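Local coordinates for protein endonuclease V (Homo sapiens, PDB 6OZE) that cleaves RNA near inosine, as a metal-ion-dependent inosine-specific endoribonuclease, at residues L115-N120 against F128-H133; P141-A146 against L199-G204. The protein carries 4 engineered substitutions. All coordinates share one frame; numbering follows the deposited sequence. Where two conformers were deposited one is given.

Interaction 1 of 2, residues L115-N120 against F128-H133. Engineered in segment 128-133: Ser132 (natural residue Cys).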
ATOM      1  N   LEU A 115       7.339  -3.847   0.338  1.00 18.23           N
ATOM      2  CA  LEU A 115       6.551  -2.926   1.146  1.00 19.93           C
ATOM      3  C   LEU A 115       5.078  -3.216   0.932  1.00 18.95           C
ATOM      4  O   LEU A 115       4.626  -3.328  -0.213  1.00 21.28           O
ATOM      5  CB  LEU A 115       6.795  -1.471   0.722  1.00 20.75           C
ATOM      6  CG  LEU A 115       8.192  -0.886   0.898  1.00 24.76           C
ATOM      7  CD1 LEU A 115       8.208   0.550   0.335  1.00 25.19           C
ATOM      8  CD2 LEU A 115       8.557  -0.891   2.366  1.00 23.68           C
ATOM      9  N   LEU A 116       4.338  -3.292   2.025  1.00 18.09           N
ATOM     10  CA  LEU A 116       2.883  -3.232   1.995  1.00 17.86           C
ATOM     11  C   LEU A 116       2.494  -1.783   2.267  1.00 21.32           C
ATOM     12  O   LEU A 116       2.863  -1.218   3.309  1.00 20.37           O
ATOM     13  CB  LEU A 116       2.264  -4.157   3.035  1.00 19.72           C
ATOM     14  CG  LEU A 116       2.637  -5.644   2.939  1.00 22.32           C
ATOM     15  CD1 LEU A 116       1.774  -6.454   3.911  1.00 23.33           C
ATOM     16  CD2 LEU A 116       2.490  -6.195   1.509  1.00 21.87           C
ATOM     17  N   VAL A 117       1.746  -1.194   1.343  1.00 19.95           N
ATOM     18  CA  VAL A 117       1.443   0.235   1.350  1.00 20.41           C
ATOM     19  C   VAL A 117      -0.034   0.419   1.632  1.00 24.75           C
ATOM     20  O   VAL A 117      -0.878  -0.192   0.966  1.00 24.03           O
ATOM     21  CB  VAL A 117       1.786   0.842  -0.015  1.00 20.35           C
ATOM     22  CG1 VAL A 117       1.448   2.332  -0.050  1.00 24.69           C
ATOM     23  CG2 VAL A 117       3.231   0.623  -0.299  1.00 23.36           C
ATOM     24  N   ASP A 118      -0.354   1.258   2.614  1.00 22.52           N
ATOM     25  CA  ASP A 118      -1.740   1.647   2.822  1.00 23.57           C
ATOM     26  C   ASP A 118      -2.152   2.578   1.689  1.00 35.01           C
ATOM     27  O   ASP A 118      -1.947   3.792   1.771  1.00 36.56           O
ATOM     28  CB  ASP A 118      -1.921   2.315   4.186  1.00 29.24           C
ATOM     29  CG  ASP A 118      -3.382   2.628   4.500  1.00 44.70           C
ATOM     30  OD1 ASP A 118      -4.264   2.386   3.649  1.00 52.85           O
ATOM     31  OD2 ASP A 118      -3.654   3.114   5.611  1.00 52.99           O
ATOM     32  N   GLY A 119      -2.726   2.011   0.639  1.00 31.76           N
ATOM     33  CA  GLY A 119      -3.015   2.746  -0.577  1.00 31.88           C
ATOM     34  C   GLY A 119      -3.122   1.776  -1.732  1.00 33.52           C
ATOM     35  O   GLY A 119      -2.937   0.573  -1.578  1.00 38.33           O
ATOM     36  N   ASN A 120      -3.441   2.319  -2.900  1.00 30.38           N
ATOM     37  CA  ASN A 120      -3.624   1.469  -4.065  1.00 31.02           C
ATOM     38  C   ASN A 120      -2.402   1.529  -4.974  1.00 30.63           C
ATOM     39  O   ASN A 120      -1.621   2.486  -4.959  1.00 25.63           O
ATOM     40  CB  ASN A 120      -4.856   1.882  -4.870  1.00 32.50           C
ATOM     41  CG  ASN A 120      -6.152   1.662  -4.124  1.00 39.75           C
ATOM     42  OD1 ASN A 120      -6.774   0.591  -4.210  1.00 33.92           O
ATOM     43  ND2 ASN A 120      -6.598   2.698  -3.417  1.00 31.56           N
ATOM     44  N   PHE A 128      -1.942   4.200 -11.550  1.00 31.22           N
ATOM     45  CA  PHE A 128      -0.663   4.565 -10.931  1.00 29.34           C
ATOM     46  C   PHE A 128      -0.877   5.232  -9.569  1.00 31.45           C
ATOM     47  O   PHE A 128      -0.659   6.435  -9.365  1.00 34.17           O
ATOM     48  CB  PHE A 128       0.173   5.447 -11.862  1.00 32.38           C
ATOM     49  CG  PHE A 128       1.628   5.474 -11.504  1.00 29.31           C
ATOM     50  CD1 PHE A 128       2.392   4.318 -11.607  1.00 30.59           C
ATOM     51  CD2 PHE A 128       2.230   6.639 -11.059  1.00 30.50           C
ATOM     52  CE1 PHE A 128       3.734   4.321 -11.262  1.00 30.45           C
ATOM     53  CE2 PHE A 128       3.570   6.641 -10.714  1.00 28.75           C
ATOM     54  CZ  PHE A 128       4.322   5.490 -10.830  1.00 28.69           C
ATOM     55  N   GLY A 129      -1.269   4.434  -8.579  1.00 29.63           N
ATOM     56  CA  GLY A 129      -1.492   4.933  -7.243  1.00 28.42           C
ATOM     57  C   GLY A 129      -0.221   4.963  -6.405  1.00 24.06           C
ATOM     58  O   GLY A 129       0.876   4.640  -6.863  1.00 27.83           O
ATOM     59  N   VAL A 130      -0.406   5.324  -5.132  1.00 22.97           N
ATOM     60  CA  VAL A 130       0.714   5.531  -4.212  1.00 23.67           C
ATOM     61  C   VAL A 130       1.640   4.322  -4.163  1.00 22.49           C
ATOM     62  O   VAL A 130       2.866   4.462  -4.105  1.00 24.34           O
ATOM     63  CB  VAL A 130       0.200   5.941  -2.817  1.00 29.07           C
ATOM     64  CG1 VAL A 130      -0.763   4.882  -2.272  1.00 33.93           C
ATOM     65  CG2 VAL A 130       1.358   6.181  -1.850  1.00 29.86           C
ATOM     66  N   ALA A 131       1.076   3.112  -4.153  1.00 23.01           N
ATOM     67  CA  ALA A 131       1.929   1.934  -4.030  1.00 19.88           C
ATOM     68  C   ALA A 131       2.817   1.758  -5.260  1.00 20.79           C
ATOM     69  O   ALA A 131       3.971   1.326  -5.141  1.00 24.27           O
ATOM     70  CB  ALA A 131       1.070   0.685  -3.786  1.00 20.33           C
ATOM     71  N   SER A 132       2.298   2.068  -6.447  1.00 22.90           N
ATOM     72  CA  SER A 132       3.101   1.967  -7.661  0.90 21.07           C
ATOM     73  C   SER A 132       4.115   3.095  -7.733  1.00 22.94           C
ATOM     74  O   SER A 132       5.260   2.892  -8.160  1.00 23.60           O
ATOM     75  CB  SER A 132       2.198   2.055  -8.883  0.90 25.20           C
ATOM     76  OG  SER A 132       1.420   0.875  -8.975  0.90 28.83           O
ATOM     77  N   HIS A 133       3.689   4.294  -7.343  1.00 22.79           N
ATOM     78  CA  HIS A 133       4.545   5.469  -7.397  1.00 21.18           C
ATOM     79  C   HIS A 133       5.711   5.308  -6.430  1.00 22.91           C
ATOM     80  O   HIS A 133       6.872   5.557  -6.790  1.00 23.26           O
ATOM     81  CB  HIS A 133       3.675   6.674  -7.038  1.00 22.75           C
ATOM     82  CG  HIS A 133       4.194   8.002  -7.510  1.00 21.53           C
ATOM     83  ND1 HIS A 133       3.354   8.960  -8.030  1.00 24.59           N
ATOM     84  CD2 HIS A 133       5.438   8.534  -7.532  1.00 25.02           C
ATOM     85  CE1 HIS A 133       4.058  10.038  -8.345  1.00 25.81           C
ATOM     86  NE2 HIS A 133       5.327   9.796  -8.067  1.00 25.29           N
TER

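Interaction 2 of 2, residues P141-A146 against L199-G204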
ATOM      1  N   PRO A 141       9.843  -4.099  -4.496  1.00 23.98           N
ATOM      2  CA  PRO A 141       8.532  -4.738  -4.601  1.00 25.22           C
ATOM      3  C   PRO A 141       7.554  -4.061  -3.660  1.00 22.80           C
ATOM      4  O   PRO A 141       7.856  -3.810  -2.486  1.00 21.46           O
ATOM      5  CB  PRO A 141       8.819  -6.179  -4.170  1.00 24.59           C
ATOM      6  CG  PRO A 141      10.263  -6.395  -4.558  1.00 23.94           C
ATOM      7  CD  PRO A 141      10.920  -5.070  -4.226  1.00 24.96           C
ATOM      8  N   CYS A 142       6.388  -3.688  -4.191  0.68 21.00           N
ATOM      9  CA  CYS A 142       5.387  -2.989  -3.399  0.68 19.86           C
ATOM     10  C   CYS A 142       4.005  -3.520  -3.732  0.68 20.13           C
ATOM     11  O   CYS A 142       3.703  -3.793  -4.897  0.68 23.26           O
ATOM     12  CB  CYS A 142       5.381  -1.481  -3.677  0.68 20.21           C
ATOM     13  SG  CYS A 142       6.692  -0.530  -2.891  0.68 21.71           S
ATOM     14  N   VAL A 143       3.176  -3.633  -2.697  1.00 20.27           N
ATOM     15  CA  VAL A 143       1.798  -4.099  -2.805  1.00 21.75           C
ATOM     16  C   VAL A 143       0.886  -3.002  -2.273  1.00 21.18           C
ATOM     17  O   VAL A 143       1.114  -2.476  -1.171  1.00 19.97           O
ATOM     18  CB  VAL A 143       1.606  -5.374  -1.973  1.00 20.98           C
ATOM     19  CG1 VAL A 143       0.132  -5.818  -2.000  1.00 23.03           C
ATOM     20  CG2 VAL A 143       2.528  -6.465  -2.481  1.00 25.50           C
ATOM     21  N   GLY A 144      -0.156  -2.679  -3.034  1.00 20.88           N
ATOM     22  CA  GLY A 144      -1.179  -1.777  -2.545  1.00 22.43           C
ATOM     23  C   GLY A 144      -2.223  -2.530  -1.745  1.00 24.05           C
ATOM     24  O   GLY A 144      -2.819  -3.496  -2.240  1.00 23.78           O
ATOM     25  N   VAL A 145      -2.424  -2.137  -0.491  1.00 21.97           N
ATOM     26  CA  VAL A 145      -3.421  -2.734   0.392  1.00 23.07           C
ATOM     27  C   VAL A 145      -4.405  -1.632   0.740  1.00 29.05           C
ATOM     28  O   VAL A 145      -4.082  -0.730   1.526  1.00 29.15           O
ATOM     29  CB  VAL A 145      -2.787  -3.310   1.669  1.00 22.16           C
ATOM     30  CG1 VAL A 145      -3.856  -3.926   2.579  1.00 25.68           C
ATOM     31  CG2 VAL A 145      -1.688  -4.304   1.317  1.00 26.83           C
ATOM     32  N   ALA A 146      -5.600  -1.694   0.168  1.00 24.12           N
ATOM     33  CA  ALA A 146      -6.616  -0.682   0.387  1.00 27.89           C
ATOM     34  C   ALA A 146      -7.761  -1.250   1.212  1.00 37.03           C
ATOM     35  O   ALA A 146      -8.136  -2.422   1.075  1.00 34.26           O
ATOM     36  CB  ALA A 146      -7.135  -0.105  -0.933  1.00 31.39           C
ATOM     37  N   LEU A 199     -10.165  -6.746   2.083  1.00 23.64           N
ATOM     38  CA  LEU A 199      -9.181  -5.768   1.658  1.00 20.87           C
ATOM     39  C   LEU A 199      -9.116  -5.766   0.140  1.00 23.13           C
ATOM     40  O   LEU A 199      -9.447  -6.751  -0.519  1.00 24.63           O
ATOM     41  CB  LEU A 199      -7.803  -6.151   2.181  1.00 23.76           C
ATOM     42  CG  LEU A 199      -7.670  -6.539   3.644  1.00 31.91           C
ATOM     43  CD1 LEU A 199      -6.245  -7.019   3.895  1.00 32.95           C
ATOM     44  CD2 LEU A 199      -7.990  -5.355   4.527  1.00 32.70           C
ATOM     45  N   TYR A 200      -8.689  -4.648  -0.427  1.00 22.01           N
ATOM     46  CA  TYR A 200      -8.575  -4.532  -1.877  1.00 23.13           C
ATOM     47  C   TYR A 200      -7.094  -4.437  -2.218  1.00 24.24           C
ATOM     48  O   TYR A 200      -6.421  -3.447  -1.880  1.00 24.17           O
ATOM     49  CB  TYR A 200      -9.391  -3.350  -2.399  1.00 23.63           C
ATOM     50  CG  TYR A 200     -10.843  -3.536  -2.074  1.00 24.34           C
ATOM     51  CD1 TYR A 200     -11.661  -4.308  -2.894  1.00 28.93           C
ATOM     52  CD2 TYR A 200     -11.393  -3.023  -0.909  1.00 30.18           C
ATOM     53  CE1 TYR A 200     -12.984  -4.516  -2.591  1.00 31.82           C
ATOM     54  CE2 TYR A 200     -12.720  -3.229  -0.599  1.00 32.31           C
ATOM     55  CZ  TYR A 200     -13.515  -3.981  -1.444  1.00 33.26           C
ATOM     56  OH  TYR A 200     -14.840  -4.193  -1.142  1.00 34.34           O
ATOM     57  N   ILE A 201      -6.584  -5.473  -2.873  1.00 22.83           N
ATOM     58  CA  ILE A 201      -5.155  -5.651  -3.099  1.00 21.30           C
ATOM     59  C   ILE A 201      -4.851  -5.371  -4.562  1.00 22.37           C
ATOM     60  O   ILE A 201      -5.563  -5.847  -5.450  1.00 24.21           O
ATOM     61  CB  ILE A 201      -4.734  -7.093  -2.755  1.00 25.51           C
ATOM     62  CG1 ILE A 201      -5.219  -7.488  -1.348  1.00 25.47           C
ATOM     63  CG2 ILE A 201      -3.212  -7.259  -2.934  1.00 23.38           C
ATOM     64  CD1 ILE A 201      -4.795  -6.541  -0.261  1.00 27.84           C
ATOM     65  N   SER A 202      -3.776  -4.615  -4.818  1.00 21.09           N
ATOM     66  CA  SER A 202      -3.353  -4.434  -6.197  1.00 24.60           C
ATOM     67  C   SER A 202      -1.836  -4.352  -6.253  1.00 23.56           C
ATOM     68  O   SER A 202      -1.170  -4.093  -5.244  1.00 24.52           O
ATOM     69  CB  SER A 202      -4.026  -3.223  -6.839  1.00 26.04           C
ATOM     70  OG  SER A 202      -3.673  -2.034  -6.133  1.00 28.53           O
ATOM     71  N   VAL A 203      -1.298  -4.642  -7.439  1.00 25.10           N
ATOM     72  CA  VAL A 203       0.147  -4.591  -7.632  1.00 24.30           C
ATOM     73  C   VAL A 203       0.612  -3.150  -7.553  1.00 24.67           C
ATOM     74  O   VAL A 203       0.044  -2.265  -8.200  1.00 26.65           O
ATOM     75  CB  VAL A 203       0.525  -5.181  -8.995  1.00 28.48           C
ATOM     76  CG1 VAL A 203       1.994  -4.916  -9.301  1.00 33.44           C
ATOM     77  CG2 VAL A 203       0.217  -6.680  -9.036  1.00 31.29           C
ATOM     78  N   GLY A 204       1.666  -2.918  -6.777  1.00 24.24           N
ATOM     79  CA  GLY A 204       2.383  -1.667  -6.868  1.00 23.79           C
ATOM     80  C   GLY A 204       3.496  -1.769  -7.890  1.00 23.23           C
ATOM     81  O   GLY A 204       3.470  -1.100  -8.926  1.00 26.12           O
TER

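Interaction 1 of 2, residues L115-N120 against F128-H133
Val117 carries CG1 anti to its backbone N (chi1 179°) and Val130 stands CG1 between its own N and carbonyl carbon (chi1 57°), and with these torsions the two CG1 methyls meet at 4.0 Å, the side chains crossing at a slant. Turned this way, the Val130 CG1 methyl also lies over the backbone of Gly119, 3.5 Å from its CA. A side chain on Gly119 would point toward Val130 and run into that methyl, so a residue without one suits the place; its backbone has a positive phi, likewise a conformation that glycine adopts readily. Next along the helix, Ala131 sets its single methyl against the strand, with CB 3.8 Å from Val117 CB; a small residue lets helix and strand come this close. The segments belong to a beta-alpha-beta unit of the RNase H-like fold: strand 115-118 leads through a loop into helix 130-138, which packs on the sheet before the chain enters strand 142-146. Two residues past the end of the strand, the carbonyl of Asn120 reaches the first turn of the helix and accepts a hydrogen bond from Ala131 N (2.9 Å), nearly straight at 159° though the donor stands well above the carbonyl plane. The same oxygen receives a weaker, bent CA-H...O contact from Gly129 CA at 3.3 Å. Gly129 occupies the N-cap position, and a CB there would clash with Asn120 O. The carbonyl thus lies close to the start of the helix, where a partly negative oxygen would probably be favoured by the helix dipole. Beyond the segments, Val130 packs on Glu92 and Val93 of helix 89-106, while the carboxylate of Asp118, whose CB points away from the helix, forms a salt bridge with Lys147.

Interaction 2 of 2, residues P141-A146 against L199-G204
Val145 and Ile201 run alongside each other in the same direction from a non-hydrogen-bonded antiparallel pair. Ile201 has CG1 anti to its carbonyl carbon (chi1 -52°), and a chi2 of -54° folds CD1 back to within 4.0 Å of Val145 CG1. The other branch, CG2, reaches Val143 CG1 at 3.8 Å, so one beta-branched residue serves two valines. An alanine in place of Ile201 would probably leave a gap beside Val143 CG1 and take from Val145 its CD1 neighbour. Val145 CG1 also touches Leu199 CD1. On the other face Ala146 offers just a methyl, 4.2 Å from Tyr200 CB, and the Tyr200 ring leads away to His161, which its hydroxyl hydrogen-bonds. Paired hydrogen bonds flank Ile201, the straightest being Tyr200 N to Ala146 O (2.7 Å, 174°). Gly144 suits its place opposite Ser202, because a CB would sit tightly against OG, which is bonded to Gly121 N. Strand 142-146 lies between parallel strand 115-118 and antiparallel strand 199-205, with strand 184-189 beyond the latter; helix 209-218 packs on Val143 and Ile201, with Thr216 touching both, Ala212 touching Val143 and Val213 touching Ile201.

How the interactions relate
The centres of the two interactions lie about 6 Å apart, both within about 5 Å of the centre of the folded chain. Both segments of interaction 1 precede those of interaction 2, and helix 130-138 leads from one to the other. Both reach the same mixed sheet, in which strands 115-118 and 142-146 are parallel neighbours and strand 199-205 follows antiparallel. Direct contacts link them: in one conformer, the OG of Ser132, engineered in place of a cysteine, probably hydrogen-bonds Gly204 O at 2.8 Å, and Asn120 OD1 packs against Ala146 CB. Interaction 1 thus seats a helix on the sheet, whereas interaction 2 extends the sheet itself, together building part of the RNase H-like core.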